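Local coordinates for BSU-2 beta-lactamase (Bacillus subtilis, PDB 6W5E), which probably hydrolyses the beta-lactam ring of beta-lactam antibiotics as a class D serine beta-lactamase, at residues G103-R106 with W111-D114; E153-S156 with Q161-L164; K181-E186 with V228-T233. All blocks are in the same frame, centred on the assembly; numbering follows the deposited sequence.

Interaction 1 (G103-R106 with W111-D114); sequences GVKR and WNRD
Asn-112 reaches across to the backbone of Arg-106, and the tight part of this contact gathers round its amide. Asn-112 OD1 accepts a hydrogen bond from Arg-106 N at 2.8 Å, nearly straight at the hydrogen (167°), though the donor lies 28° out of the carbonyl plane. The torsion chi1 of -57° sets CG beside the Asn-112 backbone N and sends the amide toward the facing chain. Asparagine suits the place because its ends do different work: OD1 accepts here, while ND2 donates to Glu-109. On the Trp-111 side of the contact, Arg-106 CB comes to 4.0 Å from Trp-111 CE3, at the edge of the indole, whose NE1 is bonded to the carbonyl of Glu-123. A water bridges the two segments, 2.9 Å from both Arg-106 NH1 and Asn-112 OD1. The guanidinium meets it edge-on, and its other terminal nitrogen, NH2, forms a salt bridge with Asp-102. The solvent side is looser: the aliphatic Lys-105 CG lies against Asn-112 ND2, at 3.4 Å, and the lysine is otherwise exposed. With Asn-112 at the centre of an inverse gamma turn, a side-chain-to-backbone hydrogen bond closes this loop between strands 98-99 and 115-116 of a small antiparallel sheet.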
loop_
_atom_site.group_PDB
_atom_site.type_symbol
_atom_site.label_atom_id
_atom_site.label_comp_id
_atom_site.label_asym_id
_atom_site.label_seq_id
_atom_site.Cartn_x
_atom_site.Cartn_y
_atom_site.Cartn_z
ATOM N N GLY A 103 -20.674 -1.443 17.032
ATOM C CA GLY A 103 -20.581 -1.855 18.413
ATOM C C GLY A 103 -19.966 -3.219 18.645
ATOM O O GLY A 103 -19.896 -3.657 19.796
ATOM N N VAL A 104 -19.511 -3.902 17.601
ATOM C CA VAL A 104 -18.917 -5.227 17.746
ATOM C C VAL A 104 -17.429 -5.067 18.037
ATOM O O VAL A 104 -16.714 -4.394 17.288
ATOM C CB VAL A 104 -19.149 -6.077 16.487
ATOM C CG1 VAL A 104 -18.365 -7.382 16.569
ATOM C CG2 VAL A 104 -20.640 -6.341 16.293
ATOM N N LYS A 105 -16.961 -5.683 19.122
ATOM C CA LYS A 105 -15.551 -5.600 19.487
ATOM C C LYS A 105 -14.735 -6.524 18.593
ATOM O O LYS A 105 -14.928 -7.746 18.607
ATOM C CB LYS A 105 -15.358 -5.981 20.956
ATOM C CG LYS A 105 -14.089 -5.405 21.594
ATOM C CD LYS A 105 -13.518 -6.339 22.664
ATOM C CE LYS A 105 -12.604 -5.609 23.651
ATOM N NZ LYS A 105 -11.329 -5.131 23.040
ATOM N N ARG A 106 -13.819 -5.945 17.825
ATOM C CA ARG A 106 -12.991 -6.685 16.888
ATOM C C ARG A 106 -11.543 -6.730 17.382
ATOM O O ARG A 106 -11.231 -6.282 18.493
ATOM C CB ARG A 106 -13.161 -6.115 15.477
ATOM C CG ARG A 106 -14.555 -6.371 14.922
ATOM C CD ARG A 106 -14.740 -5.826 13.519
ATOM N NE ARG A 106 -16.067 -6.156 13.007
ATOM C CZ ARG A 106 -17.140 -5.382 13.142
ATOM N NH1 ARG A 106 -17.043 -4.212 13.764
ATOM N NH2 ARG A 106 -18.308 -5.772 12.647
ATOM N N TRP A 111 -10.020 -0.283 15.915
ATOM C CA TRP A 111 -11.119 -0.543 14.995
ATOM C C TRP A 111 -12.482 -0.335 15.634
ATOM O O TRP A 111 -13.481 -0.227 14.909
ATOM C CB TRP A 111 -11.060 -1.998 14.532
ATOM C CG TRP A 111 -9.867 -2.341 13.680
ATOM C CD1 TRP A 111 -8.866 -1.500 13.275
ATOM C CD2 TRP A 111 -9.561 -3.627 13.126
ATOM N NE1 TRP A 111 -7.966 -2.188 12.493
ATOM C CE2 TRP A 111 -8.364 -3.496 12.397
ATOM C CE3 TRP A 111 -10.183 -4.880 13.184
ATOM C CZ2 TRP A 111 -7.785 -4.562 11.720
ATOM C CZ3 TRP A 111 -9.602 -5.939 12.516
ATOM C CH2 TRP A 111 -8.414 -5.777 11.798
ATOM N N ASN A 112 -12.547 -0.311 16.966
ATOM C CA ASN A 112 -13.815 -0.337 17.697
ATOM C C ASN A 112 -14.299 1.082 18.006
ATOM O O ASN A 112 -14.452 1.496 19.153
ATOM C CB ASN A 112 -13.680 -1.176 18.963
ATOM C CG ASN A 112 -13.222 -2.591 18.676
ATOM O OD1 ASN A 112 -13.548 -3.155 17.631
ATOM N ND2 ASN A 112 -12.471 -3.179 19.609
ATOM N N ARG A 113 -14.551 1.819 16.930
ATOM C CA ARG A 113 -14.930 3.223 16.986
ATOM C C ARG A 113 -15.462 3.597 15.609
ATOM O O ARG A 113 -15.232 2.888 14.624
ATOM C CB ARG A 113 -13.717 4.096 17.342
ATOM C CG ARG A 113 -12.659 4.104 16.228
ATOM C CD ARG A 113 -11.484 5.049 16.474
ATOM N NE ARG A 113 -10.652 4.620 17.594
ATOM C CZ ARG A 113 -9.342 4.837 17.691
ATOM N NH1 ARG A 113 -8.682 4.407 18.756
ATOM N NH2 ARG A 113 -8.692 5.477 16.727
ATOM N N ASP A 114 -16.174 4.717 15.536
ATOM C CA ASP A 114 -16.562 5.219 14.229
ATOM C C ASP A 114 -15.305 5.528 13.430
ATOM O O ASP A 114 -14.276 5.931 13.983
ATOM C CB ASP A 114 -17.381 6.501 14.369
ATOM C CG ASP A 114 -18.709 6.291 15.083
ATOM O OD1 ASP A 114 -19.233 5.155 15.119
ATOM O OD2 ASP A 114 -19.239 7.292 15.606
HETATM O O HOH W 1 -14.745 -2.866 14.984
#

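Interaction 2 (E153-S156 with Q161-L164); sequences EDIS and QFWL
Ile-155 lies over the Phe-162 ring where two bends of one loop meet: an Asx turn started by Asp-154 and a type I beta turn from Gln-161 to Leu-164. By its position and by the bond of its Trp-163 to the carboxylated lysine at position 79, this loop probably corresponds to the omega loop of class D beta-lactamases. Followed outward, the phenylalanine begins with Phe-162 CB, 3.6 Å from Ile-155 CA. Phe-162 CG and CD1 each lie 3.7 Å from Ile-155 CG2, whereas Phe-162 CD2 sits nearest Ile-155 CB, at 3.8 Å. Farther out, Phe-162 CE1 is 3.8 Å from Ile-155 CG2, and Phe-162 CE2 and CZ are each 4.0 Å from it. Ile-155 CG2 thus stands almost centrally above the Phe-162 ring, 8° off its normal, in a CH-pi contact. Both side chains touch Met-141 of helix 138-147. In Phe-162, chi1 of 63° places CG between backbone N and carbonyl carbon, and chi2 of 82° turns a face to the isoleucine. A beta-branched residue suits the spot, since CG2 can cover the ring while CG1 leads away from it. Asp-154 secures the neighbouring bend, OD1 accepting from both OG and N of Ser-156. On the face opposite Ile-155 CG2, Trp-163 CE3 stands 3.6 Å above the centre of the Phe-162 ring.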
loop_
_atom_site.group_PDB
_atom_site.type_symbol
_atom_site.label_atom_id
_atom_site.label_comp_id
_atom_site.label_asym_id
_atom_site.label_seq_id
_atom_site.Cartn_x
_atom_site.Cartn_y
_atom_site.Cartn_z
ATOM N N GLU A 153 -6.271 -9.983 -10.762
ATOM C CA GLU A 153 -7.593 -9.371 -10.901
ATOM C C GLU A 153 -8.731 -10.288 -10.454
ATOM O O GLU A 153 -9.883 -10.076 -10.838
ATOM C CB GLU A 153 -7.827 -8.833 -12.323
ATOM C CG GLU A 153 -6.660 -8.004 -12.853
ATOM C CD GLU A 153 -6.866 -7.533 -14.278
ATOM O OE1 GLU A 153 -8.018 -7.599 -14.765
ATOM O OE2 GLU A 153 -5.880 -7.089 -14.908
ATOM N N ASP A 154 -8.446 -11.290 -9.625
ATOM C CA ASP A 154 -9.427 -12.317 -9.284
ATOM C C ASP A 154 -10.177 -11.899 -8.019
ATOM O O ASP A 154 -9.619 -11.933 -6.918
ATOM C CB ASP A 154 -8.720 -13.658 -9.093
ATOM C CG ASP A 154 -9.689 -14.813 -8.960
ATOM O OD1 ASP A 154 -10.870 -14.572 -8.622
ATOM O OD2 ASP A 154 -9.258 -15.966 -9.170
ATOM N N ILE A 155 -11.451 -11.535 -8.174
ATOM C CA ILE A 155 -12.285 -11.114 -7.053
ATOM C C ILE A 155 -13.319 -12.175 -6.674
ATOM O O ILE A 155 -14.271 -11.884 -5.952
ATOM C CB ILE A 155 -12.912 -9.723 -7.268
ATOM C CG1 ILE A 155 -13.901 -9.711 -8.439
ATOM C CG2 ILE A 155 -11.826 -8.686 -7.518
ATOM C CD1 ILE A 155 -14.741 -8.416 -8.544
ATOM N N SER A 156 -13.126 -13.415 -7.131
ATOM C CA SER A 156 -14.081 -14.481 -6.849
ATOM C C SER A 156 -14.185 -14.817 -5.369
ATOM O O SER A 156 -15.155 -15.468 -4.967
ATOM C CB SER A 156 -13.746 -15.719 -7.685
ATOM O OG SER A 156 -12.550 -16.332 -7.222
ATOM N N GLN A 161 -14.236 -9.724 0.587
ATOM C CA GLN A 161 -13.218 -10.634 1.102
ATOM C C GLN A 161 -12.014 -10.794 0.182
ATOM O O GLN A 161 -10.961 -11.239 0.649
ATOM C CB GLN A 161 -13.839 -12.021 1.364
ATOM C CG GLN A 161 -12.933 -13.048 2.053
ATOM C CD GLN A 161 -12.520 -12.626 3.452
ATOM O OE1 GLN A 161 -13.336 -12.123 4.221
ATOM N NE2 GLN A 161 -11.247 -12.832 3.788
ATOM N N PHE A 162 -12.114 -10.413 -1.093
ATOM C CA PHE A 162 -11.175 -10.923 -2.095
ATOM C C PHE A 162 -9.731 -10.505 -1.870
ATOM O O PHE A 162 -8.834 -11.186 -2.374
ATOM C CB PHE A 162 -11.611 -10.553 -3.516
ATOM C CG PHE A 162 -11.640 -9.066 -3.796
ATOM C CD1 PHE A 162 -10.484 -8.378 -4.124
ATOM C CD2 PHE A 162 -12.836 -8.362 -3.758
ATOM C CE1 PHE A 162 -10.516 -7.022 -4.386
ATOM C CE2 PHE A 162 -12.876 -7.002 -4.029
ATOM C CZ PHE A 162 -11.710 -6.332 -4.342
ATOM N N TRP A 163 -9.479 -9.410 -1.157
ATOM C CA TRP A 163 -8.108 -8.944 -0.947
ATOM C C TRP A 163 -7.493 -9.466 0.344
ATOM O O TRP A 163 -6.331 -9.141 0.637
ATOM C CB TRP A 163 -8.036 -7.411 -0.974
ATOM C CG TRP A 163 -8.759 -6.717 0.151
ATOM C CD1 TRP A 163 -8.221 -6.284 1.332
ATOM C CD2 TRP A 163 -10.134 -6.328 0.173
ATOM N NE1 TRP A 163 -9.180 -5.673 2.095
ATOM C CE2 TRP A 163 -10.367 -5.679 1.405
ATOM C CE3 TRP A 163 -11.191 -6.466 -0.728
ATOM C CZ2 TRP A 163 -11.619 -5.175 1.759
ATOM C CZ3 TRP A 163 -12.434 -5.964 -0.374
ATOM C CH2 TRP A 163 -12.636 -5.326 0.857
ATOM N N LEU A 164 -8.239 -10.262 1.106
ATOM C CA LEU A 164 -7.845 -10.712 2.439
ATOM C C LEU A 164 -7.616 -12.217 2.400
ATOM O O LEU A 164 -8.558 -12.999 2.574
ATOM C CB LEU A 164 -8.929 -10.361 3.451
ATOM C CG LEU A 164 -9.231 -8.867 3.569
ATOM C CD1 LEU A 164 -10.579 -8.668 4.237
ATOM C CD2 LEU A 164 -8.132 -8.180 4.347
#

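Interaction 3 (K181-E186 with V228-T233)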
loop_
_atom_site.group_PDB
_atom_site.type_symbol
_atom_site.label_atom_id
_atom_site.label_comp_id
_atom_site.label_asym_id
_atom_site.label_seq_id
_atom_site.Cartn_x
_atom_site.Cartn_y
_atom_site.Cartn_z
ATOM N N LYS A 181 2.743 4.598 -10.938
ATOM C CA LYS A 181 1.732 5.375 -11.650
ATOM C C LYS A 181 0.990 6.319 -10.711
ATOM O O LYS A 181 0.685 7.459 -11.086
ATOM C CB LYS A 181 0.752 4.440 -12.352
ATOM C CG LYS A 181 1.401 3.557 -13.396
ATOM C CD LYS A 181 0.414 2.506 -13.891
ATOM C CE LYS A 181 0.998 1.638 -14.990
ATOM N NZ LYS A 181 0.140 0.438 -15.196
ATOM N N LEU A 182 0.694 5.871 -9.488
ATOM C CA LEU A 182 0.055 6.760 -8.521
ATOM C C LEU A 182 0.976 7.915 -8.136
ATOM O O LEU A 182 0.544 9.072 -8.072
ATOM C CB LEU A 182 -0.388 5.967 -7.288
ATOM C CG LEU A 182 -0.965 6.798 -6.130
ATOM C CD1 LEU A 182 -2.218 7.557 -6.579
ATOM C CD2 LEU A 182 -1.255 5.914 -4.908
ATOM N N ALA A 183 2.252 7.625 -7.873
ATOM C CA ALA A 183 3.195 8.689 -7.543
ATOM C C ALA A 183 3.266 9.731 -8.654
ATOM O O ALA A 183 3.272 10.941 -8.390
ATOM C CB ALA A 183 4.578 8.094 -7.292
ATOM N N LYS A 184 3.322 9.281 -9.901
ATOM C CA LYS A 184 3.377 10.175 -11.048
ATOM C C LYS A 184 2.026 10.790 -11.375
ATOM O O LYS A 184 1.953 11.656 -12.260
ATOM C CB LYS A 184 3.847 9.390 -12.269
ATOM C CG LYS A 184 5.300 8.919 -12.249
ATOM C CD LYS A 184 5.544 8.030 -13.471
ATOM C CE LYS A 184 6.980 7.578 -13.637
ATOM N NZ LYS A 184 7.098 6.659 -14.809
ATOM N N GLU A 185 0.962 10.330 -10.721
ATOM C CA GLU A 185 -0.406 10.769 -11.003
ATOM C C GLU A 185 -0.796 10.500 -12.452
ATOM O O GLU A 185 -1.531 11.271 -13.070
ATOM C CB GLU A 185 -0.665 12.209 -10.552
ATOM C CG GLU A 185 -0.350 12.340 -9.066
ATOM C CD GLU A 185 -0.531 13.722 -8.506
ATOM O OE1 GLU A 185 -1.018 14.614 -9.231
ATOM O OE2 GLU A 185 -0.174 13.904 -7.322
ATOM N N GLU A 186 -0.300 9.383 -12.986
ATOM C CA GLU A 186 -0.617 8.895 -14.328
ATOM C C GLU A 186 -1.582 7.725 -14.266
ATOM O O GLU A 186 -1.397 6.693 -14.911
ATOM C CB GLU A 186 0.660 8.524 -15.075
ATOM C CG GLU A 186 1.495 9.750 -15.449
ATOM C CD GLU A 186 2.868 9.414 -16.011
ATOM O OE1 GLU A 186 3.173 8.217 -16.177
ATOM O OE2 GLU A 186 3.646 10.357 -16.277
ATOM N N VAL A 228 4.141 -0.638 1.495
ATOM C CA VAL A 228 4.270 -0.135 0.136
ATOM C C VAL A 228 3.982 1.355 0.128
ATOM O O VAL A 228 3.188 1.852 0.931
ATOM C CB VAL A 228 3.338 -0.899 -0.840
ATOM C CG1 VAL A 228 3.540 -2.415 -0.695
ATOM C CG2 VAL A 228 1.874 -0.545 -0.620
ATOM N N GLY A 229 4.638 2.076 -0.768
ATOM C CA GLY A 229 4.395 3.513 -0.789
ATOM C C GLY A 229 5.488 4.253 -1.542
ATOM O O GLY A 229 6.071 3.733 -2.493
ATOM N N PHE A 230 5.717 5.492 -1.119
ATOM C CA PHE A 230 6.717 6.319 -1.766
ATOM C C PHE A 230 7.197 7.364 -0.776
ATOM O O PHE A 230 6.550 7.630 0.236
ATOM C CB PHE A 230 6.232 6.942 -3.090
ATOM C CG PHE A 230 4.748 7.147 -3.175
ATOM C CD1 PHE A 230 4.132 8.214 -2.539
ATOM C CD2 PHE A 230 3.963 6.271 -3.909
ATOM C CE1 PHE A 230 2.765 8.394 -2.631
ATOM C CE2 PHE A 230 2.594 6.455 -4.003
ATOM C CZ PHE A 230 1.998 7.517 -3.359
ATOM N N ILE A 231 8.360 7.937 -1.067
ATOM C CA ILE A 231 8.943 8.962 -0.213
ATOM C C ILE A 231 9.363 10.139 -1.074
ATOM O O ILE A 231 10.001 9.961 -2.118
ATOM C CB ILE A 231 10.111 8.434 0.651
ATOM C CG1 ILE A 231 10.696 9.568 1.497
ATOM C CG2 ILE A 231 11.206 7.743 -0.200
ATOM C CD1 ILE A 231 11.512 9.089 2.660
ATOM N N LYS A 232 8.977 11.336 -0.652
ATOM C CA LYS A 232 9.363 12.561 -1.329
ATOM C C LYS A 232 10.478 13.194 -0.515
ATOM O O LYS A 232 10.336 13.362 0.698
ATOM C CB LYS A 232 8.161 13.504 -1.409
ATOM C CG LYS A 232 8.492 14.892 -1.924
ATOM C CD LYS A 232 7.236 15.718 -2.217
ATOM C CE LYS A 232 6.074 15.393 -1.277
ATOM N NZ LYS A 232 5.137 16.545 -1.086
ATOM N N THR A 233 11.597 13.484 -1.166
ATOM C CA THR A 233 12.727 14.161 -0.538
ATOM C C THR A 233 13.055 15.432 -1.312
ATOM O O THR A 233 12.450 15.740 -2.341
ATOM C CB THR A 233 13.980 13.271 -0.468
ATOM O OG1 THR A 233 14.655 13.281 -1.738
ATOM C CG2 THR A 233 13.629 11.838 -0.086
#
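The final turn of helix 172-184 rests over strand 225-233, its closest backbone approach being 7.2 Å from Ala-183 CA to Phe-230 CA, and the Phe-230 ring lies in this interface. Its CB points toward the helix, and the phenyl group meets two successive helical residues in different ways. Ala-183 approaches over one face: its CB is 4.3 Å from the centroid of the Phe-230 ring and 25° off the ring normal, in a CH-pi contact, with Phe-230 CD2 the nearest ring atom. Leu-182 comes to the rim instead, its CD2 near the ring plane and 3.9 Å from Phe-230 CZ, the two side chains crossing at about a right angle. With CG anti to the backbone N (chi1 175°), the leucine carries its branched end out to the ring edge; Val-80 and Met-194 also touch this leucine. Alanine suits the facial position because a lone methyl lets the helix settle close above the strand; leucine, longer and branched, suits the edge. Beyond the touching residues, the helix closes in a Schellman motif. Glu-186 N bonds to Lys-181 O and Glu-185 N to Leu-182 O, while Glu-185 takes a positive phi (59°). The Glu-185 carboxylate is bridged to Lys-191, Lys-195 and Lys-198, tying the helix end to helix 191-200. On the strand, glycine fits position 229 because a CB there would run into the carbonyl O of Val-228, and Phe-230 meets Tyr-212 of the adjacent strand. This is helix-on-sheet packing within the penicillin-binding protein transpeptidase fold. No hydrogen bond or salt bridge joins the two segments: the contact is almost wholly apolar, so dispersion and the burial of carbon groups carry it, and its fit depends on shape more than on bond direction.

From the N terminus, the contacts follow one another along the chain; none encloses or crosses another. Interaction 1 brings together two parts of the loop between strands 98-99 and 115-116, its centre about 23 Å from that of the chain. Interaction 2 does the same within the loop between helices 138-147 and 172-184, and its centre lies 24 Å from that of interaction 1. Interaction 3 makes a far longer connection, spanning 41 intervening residues to join helix 172-184, which follows the second loop, to strand 225-233 of the main antiparallel sheet. It lies across the chain's centre from both others, so two contacts shape loops locally while the third ties helix to sheet.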